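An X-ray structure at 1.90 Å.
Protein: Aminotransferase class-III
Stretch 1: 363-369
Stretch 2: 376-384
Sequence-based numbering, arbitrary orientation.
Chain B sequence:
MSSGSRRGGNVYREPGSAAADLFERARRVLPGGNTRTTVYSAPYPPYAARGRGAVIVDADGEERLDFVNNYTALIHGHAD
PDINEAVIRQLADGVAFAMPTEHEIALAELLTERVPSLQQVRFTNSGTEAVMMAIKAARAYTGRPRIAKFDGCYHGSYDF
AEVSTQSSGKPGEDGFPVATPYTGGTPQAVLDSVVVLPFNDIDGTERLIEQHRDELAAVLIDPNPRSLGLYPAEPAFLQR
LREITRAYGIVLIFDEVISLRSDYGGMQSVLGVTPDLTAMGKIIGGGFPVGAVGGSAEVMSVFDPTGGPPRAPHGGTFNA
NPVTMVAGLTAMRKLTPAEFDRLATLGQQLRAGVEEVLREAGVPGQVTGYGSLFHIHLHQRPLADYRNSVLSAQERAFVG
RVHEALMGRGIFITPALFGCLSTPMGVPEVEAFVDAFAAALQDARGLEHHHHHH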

# COMPACT_ATOMS: atom_id res chain seq x y z
N VAL B 363 7.97 -4.89 -42.19
CA VAL B 363 7.41 -3.91 -41.28
C VAL B 363 8.55 -3.39 -40.42
O VAL B 363 9.18 -4.19 -39.71
CB VAL B 363 6.29 -4.51 -40.41
CG1 VAL B 363 5.78 -3.48 -39.38
CG2 VAL B 363 5.14 -5.01 -41.29
N PRO B 364 8.86 -2.09 -40.43
CA PRO B 364 9.91 -1.57 -39.56
C PRO B 364 9.58 -1.78 -38.09
O PRO B 364 8.43 -1.63 -37.66
CB PRO B 364 9.97 -0.09 -39.92
CG PRO B 364 9.42 -0.01 -41.31
CD PRO B 364 8.36 -1.07 -41.37
N GLY B 365 10.58 -2.19 -37.33
CA GLY B 365 10.36 -2.39 -35.91
C GLY B 365 11.61 -2.90 -35.25
O GLY B 365 12.63 -3.14 -35.89
N GLN B 366 11.50 -3.08 -33.94
CA GLN B 366 12.62 -3.56 -33.14
C GLN B 366 12.03 -4.16 -31.88
O GLN B 366 10.84 -3.98 -31.58
CB GLN B 366 13.60 -2.43 -32.81
CG GLN B 366 12.95 -1.26 -32.09
CD GLN B 366 13.85 -0.06 -31.97
OE1 GLN B 366 14.98 -0.15 -31.50
NE2 GLN B 366 13.33 1.11 -32.36
N VAL B 367 12.83 -4.96 -31.20
CA VAL B 367 12.40 -5.58 -29.95
C VAL B 367 13.49 -5.35 -28.93
O VAL B 367 14.65 -5.71 -29.16
CB VAL B 367 12.11 -7.08 -30.11
CG1 VAL B 367 11.43 -7.60 -28.85
CG2 VAL B 367 11.23 -7.34 -31.33
N THR B 368 13.12 -4.74 -27.80
CA THR B 368 14.04 -4.61 -26.68
C THR B 368 13.65 -5.62 -25.60
O THR B 368 12.55 -6.17 -25.61
CB THR B 368 14.02 -3.18 -26.09
OG1 THR B 368 12.70 -2.84 -25.64
CG2 THR B 368 14.49 -2.18 -27.12
N GLY B 369 14.56 -5.85 -24.67
CA GLY B 369 14.23 -6.70 -23.55
C GLY B 369 15.46 -7.29 -22.91
O GLY B 369 16.58 -7.19 -23.41
N ILE B 376 7.93 -4.92 -27.78
CA ILE B 376 7.88 -4.80 -29.24
C ILE B 376 7.66 -3.34 -29.61
O ILE B 376 6.86 -2.64 -28.98
CB ILE B 376 6.78 -5.69 -29.84
CG1 ILE B 376 6.86 -7.12 -29.28
CG2 ILE B 376 6.89 -5.71 -31.36
CD1 ILE B 376 5.71 -8.02 -29.75
N HIS B 377 8.37 -2.88 -30.62
CA HIS B 377 8.26 -1.52 -31.13
C HIS B 377 8.01 -1.58 -32.62
O HIS B 377 8.71 -2.32 -33.33
CB HIS B 377 9.54 -0.75 -30.85
CG HIS B 377 9.97 -0.79 -29.42
ND1 HIS B 377 9.39 -0.01 -28.44
CD2 HIS B 377 10.93 -1.52 -28.80
CE1 HIS B 377 9.98 -0.24 -27.28
NE2 HIS B 377 10.92 -1.16 -27.47
N LEU B 378 7.04 -0.81 -33.10
CA LEU B 378 6.71 -0.77 -34.53
C LEU B 378 7.30 0.45 -35.21
O LEU B 378 6.69 1.09 -36.07
CB LEU B 378 5.20 -0.86 -34.73
CG LEU B 378 4.67 -2.15 -34.08
CD1 LEU B 378 3.22 -2.38 -34.43
CD2 LEU B 378 5.51 -3.36 -34.50
N HIS B 379 8.52 0.80 -34.80
CA HIS B 379 9.32 1.85 -35.40
C HIS B 379 10.78 1.48 -35.21
O HIS B 379 11.11 0.53 -34.49
CB HIS B 379 9.00 3.22 -34.79
CG HIS B 379 9.36 3.30 -33.34
ND1 HIS B 379 10.66 3.43 -32.91
CD2 HIS B 379 8.59 3.26 -32.23
CE1 HIS B 379 10.68 3.47 -31.58
NE2 HIS B 379 9.43 3.36 -31.15
N GLN B 380 11.67 2.24 -35.86
CA GLN B 380 13.09 1.98 -35.76
C GLN B 380 13.85 3.19 -35.21
O GLN B 380 15.00 3.43 -35.57
CB GLN B 380 13.65 1.53 -37.11
CG GLN B 380 13.31 0.06 -37.38
CD GLN B 380 13.75 -0.45 -38.73
OE1 GLN B 380 13.81 0.30 -39.71
NE2 GLN B 380 14.05 -1.74 -38.81
N ARG B 381 13.20 3.97 -34.33
CA ARG B 381 13.89 5.08 -33.68
C ARG B 381 14.80 4.56 -32.57
O ARG B 381 14.43 3.64 -31.84
CB ARG B 381 12.90 6.08 -33.10
CG ARG B 381 12.01 6.71 -34.16
CD ARG B 381 11.13 7.82 -33.59
NE ARG B 381 10.15 7.31 -32.65
CZ ARG B 381 8.98 6.79 -32.99
NH1 ARG B 381 8.64 6.70 -34.28
NH2 ARG B 381 8.14 6.38 -32.06
N PRO B 382 15.99 5.15 -32.42
CA PRO B 382 16.89 4.76 -31.32
C PRO B 382 16.31 5.20 -29.99
O PRO B 382 16.20 6.40 -29.71
CB PRO B 382 18.19 5.49 -31.64
CG PRO B 382 17.78 6.66 -32.50
CD PRO B 382 16.51 6.29 -33.20
N LEU B 383 15.97 4.23 -29.14
CA LEU B 383 15.35 4.52 -27.86
C LEU B 383 16.34 5.06 -26.84
O LEU B 383 15.93 5.50 -25.75
CB LEU B 383 14.67 3.26 -27.32
CG LEU B 383 13.52 2.82 -28.23
CD1 LEU B 383 13.27 1.33 -28.12
CD2 LEU B 383 12.28 3.65 -27.87
N ALA B 384 17.64 5.06 -27.17
CA ALA B 384 18.64 5.70 -26.35
C ALA B 384 18.38 7.19 -26.20
O ALA B 384 18.86 7.80 -25.23
CB ALA B 384 20.04 5.46 -26.94
O HOH W 1 6.40 -0.01 -38.36
O HOH W 2 16.63 1.41 -29.98

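The contact between these two stretches is a short antiparallel β pairing whose strand edge is extended by one glutamine side chain, which takes over the bonding to the backbone of the partner once the ladder has ended. It illustrates a general principle: where a strand peels away into loop, a side-chain amide can supply the donors that the main chain no longer provides.

The ladder itself is brief. Q366 and H377 form a hydrogen-bonded antiparallel pair, with Q366 N donating to H377 O at 3.0 Å and H377 N donating to Q366 O at 2.9 Å. The next pair, V367 with I376, is of the non-hydrogen-bonded kind, and its CA atoms lie 4.6 Å apart. Side chains alternate accordingly: V367 and I376 share one face of the sheet, Q366 and H377 the other, where Q366 CG rests 3.7 Å from H377 CB.

Beyond H377 the second stretch turns into loop, and the side chain of Q366 follows it. With chi1 in p and chi2 in t, the chain extends so that NE2 reaches two carbonyls, donating to R381 O at 2.8 Å and to H379 O at 3.1 Å. A primary amide carries two hydrogens that point in different directions, which suits it to two acceptors, H379 O and R381 O, that lie in different directions from NE2. The other end of the amide is also engaged: water 2 donates to Q366 OE1 and accepts from L383 N, bridging the stretches. The loop has a brace of its own, since R381 N donates to H379 ND1 at 3.0 Å.

G365 shows what close backbone approach requires. Its CA lies 3.1 Å from H377 O and makes a CA-H...O contact with H379 O at 3.3 Å. A CB built here in ideal geometry would fall 2.6 Å from H377 O, a clash, so the absence of a side chain lets the two chains come this near here. Just before it, a second water donates to both P364 O and L378 O, tying together two carbonyls that could not bond to each other directly.

At the other end, T368 adds a mixed contact. Its OG1 approaches the edge of the H377 ring, 3.1 Å from NE2, while its CG2 packs against L383 CD1 at 3.8 Å. L383 directs its CA-to-CB bond toward the first stretch, so this buried leucine contributes a small apolar patch beside the polar network. Altogether the pairing buries 544 Å², both sides summed, and Q366 has the largest area covered of any residue in it.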